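Local coordinates for protein APL1 (Anopheles gambiae, PDB 3O6N) that probably pairs with the leucine-rich repeat protein LRIM1 in a heterodimeric complex that regulates complement-like immunity in the mosquito, at residues Phe23-Ile28 with Phe52-Met57; Lys262-Pro267 with Ala286-Gly291. One frame throughout, in Å; residues are numbered along the deposited sequence.

Interaction 1. Residues Phe23-Ile28 with Phe52-Met57; sequences FYDVHI and FKNSTM
Phe23 and Phe52 share a first torsion (chi1 -67° and -68°) that sets each CG anti to its carbonyl carbon, and as neighbours in parallel register their side chains run side by side, pointing the same way. The rings form an offset stack: Phe23 CD2 lies over one face of the Phe52 ring, near its rim, 3.6 Å from Phe52 CZ. The opposite face of that ring takes Met57 CE from its own segment, and Val26 CG2 meets its edge, so flat and branched apolar groups fill the inner side together.

The strands pair again after a break at Asp25 and Asn54, whose positive phi angles turn the chain. Lys53 N bonds to Phe23 O at 2.8 Å, and Ile28 N to Thr56 O at 2.8 Å. Between them Ser55 replaces a backbone partner: its OG accepts from Val26 N at 3.0 Å and donates to Lys53 O, approaching from above that carbonyl plane, while Asp25 N reaches the same oxygen nearly head-on. A small hydroxyl suits this buried position beside the turn, since it serves an amide and a carbonyl at once.

On the outer side, His27 ND1 shares a hydrogen bond with Thr56 OG1 at 3.0 Å, in the imidazole plane, and Lys53 CB lies over one face of the Tyr24 ring, toward its rim, in a CH-pi contact.

The segments take in the ends of strands 21-24 and 49-53, the first two of the leucine-rich repeat solenoid's parallel array, and pair again as strands 27-28 and 56-57. Phe37 of strand 36-37 packs edge-to-face on Phe23, and Leu64 of helix 63-67 touches both phenylalanines.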
loop_
_atom_site.group_PDB
_atom_site.type_symbol
_atom_site.label_atom_id
_atom_site.label_comp_id
_atom_site.label_asym_id
_atom_site.label_seq_id
_atom_site.Cartn_x
_atom_site.Cartn_y
_atom_site.Cartn_z
ATOM N N PHE A 23 -4.971 32.486 6.851
ATOM C CA PHE A 23 -3.992 33.519 6.536
ATOM C C PHE A 23 -3.835 33.606 5.027
ATOM O O PHE A 23 -3.853 32.586 4.334
ATOM C CB PHE A 23 -2.634 33.205 7.167
ATOM C CG PHE A 23 -2.624 33.268 8.670
ATOM C CD1 PHE A 23 -2.635 34.488 9.325
ATOM C CD2 PHE A 23 -2.572 32.107 9.425
ATOM C CE1 PHE A 23 -2.619 34.550 10.703
ATOM C CE2 PHE A 23 -2.554 32.162 10.806
ATOM C CZ PHE A 23 -2.574 33.386 11.448
ATOM N N TYR A 24 -3.678 34.825 4.522
ATOM C CA TYR A 24 -3.486 35.048 3.095
ATOM C C TYR A 24 -2.182 35.787 2.814
ATOM O O TYR A 24 -1.826 36.732 3.521
ATOM C CB TYR A 24 -4.656 35.848 2.512
ATOM C CG TYR A 24 -5.779 34.997 1.964
ATOM C CD1 TYR A 24 -5.744 34.528 0.658
ATOM C CD2 TYR A 24 -6.879 34.674 2.748
ATOM C CE1 TYR A 24 -6.769 33.754 0.147
ATOM C CE2 TYR A 24 -7.912 33.900 2.245
ATOM C CZ TYR A 24 -7.850 33.442 0.945
ATOM O OH TYR A 24 -8.872 32.671 0.438
ATOM N N ASP A 25 -1.473 35.340 1.783
ATOM C CA ASP A 25 -0.314 36.059 1.266
ATOM C C ASP A 25 0.808 36.237 2.283
ATOM O O ASP A 25 1.441 37.293 2.340
ATOM C CB ASP A 25 -0.747 37.419 0.716
ATOM C CG ASP A 25 -1.814 37.296 -0.351
ATOM O OD1 ASP A 25 -1.588 36.557 -1.330
ATOM O OD2 ASP A 25 -2.884 37.923 -0.201
ATOM N N VAL A 26 1.051 35.207 3.085
ATOM C CA VAL A 26 2.184 35.215 3.996
ATOM C C VAL A 26 3.421 34.817 3.212
ATOM O O VAL A 26 3.430 33.784 2.542
ATOM C CB VAL A 26 1.996 34.220 5.146
ATOM C CG1 VAL A 26 3.235 34.194 6.026
ATOM C CG2 VAL A 26 0.758 34.561 5.953
ATOM N N HIS A 27 4.463 35.637 3.279
ATOM C CA HIS A 27 5.694 35.327 2.563
ATOM C C HIS A 27 6.925 35.522 3.431
ATOM O O HIS A 27 7.382 36.644 3.656
ATOM C CB HIS A 27 5.780 36.129 1.264
ATOM C CG HIS A 27 4.703 35.782 0.285
ATOM N ND1 HIS A 27 4.651 34.566 -0.361
ATOM C CD2 HIS A 27 3.621 36.479 -0.136
ATOM C CE1 HIS A 27 3.591 34.534 -1.149
ATOM N NE2 HIS A 27 2.949 35.682 -1.031
ATOM N N ILE A 28 7.440 34.405 3.935
ATOM C CA ILE A 28 8.621 34.398 4.781
ATOM C C ILE A 28 9.675 33.547 4.103
ATOM O O ILE A 28 9.414 32.395 3.756
ATOM C CB ILE A 28 8.314 33.767 6.154
ATOM C CG1 ILE A 28 7.193 34.530 6.862
ATOM C CG2 ILE A 28 9.570 33.708 7.017
ATOM C CD1 ILE A 28 6.741 33.876 8.150
ATOM N N PHE A 52 -3.398 28.182 5.529
ATOM C CA PHE A 52 -2.793 29.262 4.766
ATOM C C PHE A 52 -3.217 29.185 3.309
ATOM O O PHE A 52 -3.421 28.097 2.770
ATOM C CB PHE A 52 -1.270 29.179 4.855
ATOM C CG PHE A 52 -0.728 29.476 6.221
ATOM C CD1 PHE A 52 -0.080 30.673 6.476
ATOM C CD2 PHE A 52 -0.879 28.568 7.255
ATOM C CE1 PHE A 52 0.416 30.954 7.735
ATOM C CE2 PHE A 52 -0.387 28.845 8.516
ATOM C CZ PHE A 52 0.261 30.040 8.756
ATOM N N LYS A 53 -3.353 30.344 2.674
ATOM C CA LYS A 53 -3.649 30.402 1.247
ATOM C C LYS A 53 -2.679 31.344 0.547
ATOM O O LYS A 53 -2.368 32.419 1.057
ATOM C CB LYS A 53 -5.095 30.844 1.010
ATOM C CG LYS A 53 -6.130 29.806 1.414
ATOM C CD LYS A 53 -5.907 28.500 0.671
ATOM C CE LYS A 53 -6.911 27.439 1.093
ATOM N NZ LYS A 53 -6.654 26.135 0.418
ATOM N N ASN A 54 -2.194 30.928 -0.619
ATOM C CA ASN A 54 -1.264 31.739 -1.391
ATOM C C ASN A 54 -0.103 32.217 -0.522
ATOM O O ASN A 54 0.282 33.387 -0.566
ATOM C CB ASN A 54 -1.995 32.931 -2.011
ATOM C CG ASN A 54 -1.568 33.198 -3.440
ATOM O OD1 ASN A 54 -0.387 33.119 -3.773
ATOM N ND2 ASN A 54 -2.535 33.507 -4.296
ATOM N N SER A 55 0.451 31.304 0.270
ATOM C CA SER A 55 1.502 31.655 1.222
ATOM C C SER A 55 2.751 30.794 1.070
ATOM O O SER A 55 2.691 29.668 0.568
ATOM C CB SER A 55 0.980 31.544 2.655
ATOM O OG SER A 55 -0.118 32.412 2.873
ATOM N N THR A 56 3.880 31.341 1.509
ATOM C CA THR A 56 5.135 30.606 1.588
ATOM C C THR A 56 5.852 30.934 2.897
ATOM O O THR A 56 5.964 32.099 3.285
ATOM C CB THR A 56 6.071 30.934 0.409
ATOM O OG1 THR A 56 6.491 32.301 0.493
ATOM C CG2 THR A 56 5.364 30.708 -0.919
ATOM N N MET A 57 6.322 29.899 3.583
ATOM C CA MET A 57 7.121 30.075 4.787
ATOM C C MET A 57 8.308 29.128 4.728
ATOM O O MET A 57 8.229 27.995 5.203
ATOM C CB MET A 57 6.291 29.796 6.043
ATOM C CG MET A 57 5.176 30.800 6.299
ATOM S SD MET A 57 4.503 30.656 7.966
ATOM C CE MET A 57 3.669 29.075 7.879
#

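Interaction 2. Residues Lys262-Pro267 with Ala286-Gly291; sequences KIMYHP and ALNLYG
Between two successive coils of the leucine-rich repeat solenoid, Lys262-Met264 and Ala286-Asn288 run as short parallel strands held by few bonds, their axes 4.8 Å apart and 9° from parallel. Two backbone bonds tie them: Ile263 N to Ala286 O at 3.0 Å and Asn288 N to Ile263 O at 2.8 Å, the second almost straight.

Ile263 and Leu287 extend side by side into the interior, as branched aliphatic residues do in this repeat. Leu287 CG is anti to the backbone N (chi1 173°), and its CD1 touches both CB and CG2 of Ile263, at 3.8 Å from CB. Beyond them Leu287 meets Phe317 of helix 314-317. On the other side of the strands, less buried, Lys262 CB meets Ala286 CB, a methyl short enough to lie beside the root of the lysine while the extended remainder of that chain leads away. Met264 SD crosses to Asn288 CB at 3.6 Å, a contact of the flexible thioether with the aliphatic part of the amide residue.

Past the strands Asn288 shapes the turn. Its OD1 accepts from both Tyr290 N, as an Asx turn, and Gly291 N at 3.0 Å, so one carbonyl oxygen grips two amides and sits over the centre of one face of the Tyr290 ring. The same side chain lies alongside Tyr265, with CG at the edge of the ring and the amide turned 63° from it. Gly291, having no side chain, can approach the ring closely: its CA lies over one face, 3.4 Å from Tyr265 CE2.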
loop_
_atom_site.group_PDB
_atom_site.type_symbol
_atom_site.label_atom_id
_atom_site.label_comp_id
_atom_site.label_asym_id
_atom_site.label_seq_id
_atom_site.Cartn_x
_atom_site.Cartn_y
_atom_site.Cartn_z
ATOM N N LYS A 262 5.466 -22.755 -8.142
ATOM C CA LYS A 262 4.258 -23.565 -8.129
ATOM C C LYS A 262 3.215 -23.023 -7.162
ATOM O O LYS A 262 3.542 -22.348 -6.187
ATOM C CB LYS A 262 4.579 -25.029 -7.813
ATOM C CG LYS A 262 5.181 -25.264 -6.443
ATOM C CD LYS A 262 5.589 -26.720 -6.282
ATOM C CE LYS A 262 6.279 -26.962 -4.949
ATOM N NZ LYS A 262 6.835 -28.343 -4.858
ATOM N N ILE A 263 1.954 -23.312 -7.462
ATOM C CA ILE A 263 0.845 -22.984 -6.581
ATOM C C ILE A 263 0.073 -24.261 -6.265
ATOM O O ILE A 263 -0.443 -24.924 -7.167
ATOM C CB ILE A 263 -0.105 -21.947 -7.215
ATOM C CG1 ILE A 263 0.566 -20.569 -7.286
ATOM C CG2 ILE A 263 -1.404 -21.859 -6.421
ATOM C CD1 ILE A 263 0.809 -19.929 -5.916
ATOM N N MET A 264 0.021 -24.612 -4.984
ATOM C CA MET A 264 -0.717 -25.783 -4.521
ATOM C C MET A 264 -1.880 -25.337 -3.649
ATOM O O MET A 264 -1.898 -24.213 -3.160
ATOM C CB MET A 264 0.192 -26.711 -3.709
ATOM C CG MET A 264 1.269 -27.411 -4.519
ATOM S SD MET A 264 0.613 -28.716 -5.580
ATOM C CE MET A 264 2.115 -29.285 -6.375
ATOM N N TYR A 265 -2.841 -26.228 -3.435
ATOM C CA TYR A 265 -4.032 -25.874 -2.675
ATOM C C TYR A 265 -3.769 -25.812 -1.167
ATOM O O TYR A 265 -4.508 -25.168 -0.426
ATOM C CB TYR A 265 -5.153 -26.870 -2.971
ATOM C CG TYR A 265 -4.811 -28.297 -2.599
ATOM C CD1 TYR A 265 -4.963 -28.752 -1.294
ATOM C CD2 TYR A 265 -4.338 -29.190 -3.553
ATOM C CE1 TYR A 265 -4.651 -30.058 -0.952
ATOM C CE2 TYR A 265 -4.026 -30.496 -3.219
ATOM C CZ TYR A 265 -4.182 -30.923 -1.921
ATOM O OH TYR A 265 -3.869 -32.221 -1.597
ATOM N N HIS A 266 -2.707 -26.470 -0.719
ATOM C CA HIS A 266 -2.460 -26.619 0.719
ATOM C C HIS A 266 -2.503 -25.317 1.528
ATOM O O HIS A 266 -3.181 -25.254 2.549
ATOM C CB HIS A 266 -1.156 -27.381 0.973
ATOM C CG HIS A 266 -1.166 -28.777 0.439
ATOM N ND1 HIS A 266 -0.615 -29.115 -0.779
ATOM C CD2 HIS A 266 -1.684 -29.921 0.947
ATOM C CE1 HIS A 266 -0.781 -30.408 -0.991
ATOM N NE2 HIS A 266 -1.427 -30.921 0.041
ATOM N N PRO A 267 -1.791 -24.275 1.073
ATOM C CA PRO A 267 -1.742 -23.027 1.846
ATOM C C PRO A 267 -3.083 -22.297 1.922
ATOM O O PRO A 267 -3.218 -21.380 2.730
ATOM C CB PRO A 267 -0.737 -22.172 1.067
ATOM C CG PRO A 267 0.059 -23.140 0.262
ATOM C CD PRO A 267 -0.900 -24.228 -0.098
ATOM N N ALA A 286 3.703 -25.174 -12.323
ATOM C CA ALA A 286 2.795 -26.163 -11.753
ATOM C C ALA A 286 1.653 -25.499 -10.995
ATOM O O ALA A 286 1.864 -24.546 -10.244
ATOM C CB ALA A 286 3.553 -27.108 -10.833
ATOM N N LEU A 287 0.448 -26.020 -11.184
ATOM C CA LEU A 287 -0.731 -25.484 -10.522
ATOM C C LEU A 287 -1.677 -26.596 -10.095
ATOM O O LEU A 287 -2.171 -27.354 -10.930
ATOM C CB LEU A 287 -1.473 -24.539 -11.468
ATOM C CG LEU A 287 -2.823 -24.030 -10.965
ATOM C CD1 LEU A 287 -2.618 -23.064 -9.815
ATOM C CD2 LEU A 287 -3.596 -23.364 -12.099
ATOM N N ASN A 288 -1.938 -26.695 -8.798
ATOM C CA ASN A 288 -2.937 -27.636 -8.309
ATOM C C ASN A 288 -3.888 -26.973 -7.328
ATOM O O ASN A 288 -3.584 -26.846 -6.143
ATOM C CB ASN A 288 -2.284 -28.862 -7.657
ATOM C CG ASN A 288 -3.306 -29.866 -7.150
ATOM O OD1 ASN A 288 -4.486 -29.547 -6.998
ATOM N ND2 ASN A 288 -2.856 -31.091 -6.881
ATOM N N LEU A 289 -5.040 -26.549 -7.834
ATOM C CA LEU A 289 -6.121 -26.077 -6.984
ATOM C C LEU A 289 -7.322 -27.011 -7.119
ATOM O O LEU A 289 -8.456 -26.624 -6.840
ATOM C CB LEU A 289 -6.513 -24.638 -7.347
ATOM C CG LEU A 289 -5.486 -23.556 -6.999
ATOM C CD1 LEU A 289 -5.939 -22.197 -7.526
ATOM C CD2 LEU A 289 -5.231 -23.502 -5.493
ATOM N N TYR A 290 -7.068 -28.244 -7.551
ATOM C CA TYR A 290 -8.136 -29.234 -7.693
ATOM C C TYR A 290 -8.188 -30.236 -6.536
ATOM O O TYR A 290 -9.232 -30.833 -6.281
ATOM C CB TYR A 290 -8.055 -29.967 -9.040
ATOM C CG TYR A 290 -6.673 -30.445 -9.431
ATOM C CD1 TYR A 290 -6.234 -31.724 -9.105
ATOM C CD2 TYR A 290 -5.816 -29.620 -10.152
ATOM C CE1 TYR A 290 -4.972 -32.162 -9.475
ATOM C CE2 TYR A 290 -4.557 -30.047 -10.524
ATOM C CZ TYR A 290 -4.138 -31.315 -10.181
ATOM O OH TYR A 290 -2.879 -31.729 -10.555
ATOM N N GLY A 291 -7.069 -30.415 -5.842
ATOM C CA GLY A 291 -7.060 -31.236 -4.641
ATOM C C GLY A 291 -8.089 -30.723 -3.648
ATOM O O GLY A 291 -8.833 -31.496 -3.040
#

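How the interactions relate
Interaction 1 comes first along the chain and interaction 2 much later, on opposite sides of the chain's centre; their centres are 60 Å apart and their nearest atoms about 47 Å, so neither touches the other. Both join neighbouring coils of one elongated solenoid by parallel pairing. Residues 23-28 and 52-57 continue from strands 21-24 and 49-53, at the N-terminal end of the long parallel strand array, into a separate two-stranded pairing. Residues 262-267 and 286-291 instead belong to a two-stranded pairing distinct from that array, which passes through strands 252-254 and 276-278. Each contact ties one coil to the next, neighbour to neighbour, without bridging distant parts of the domain.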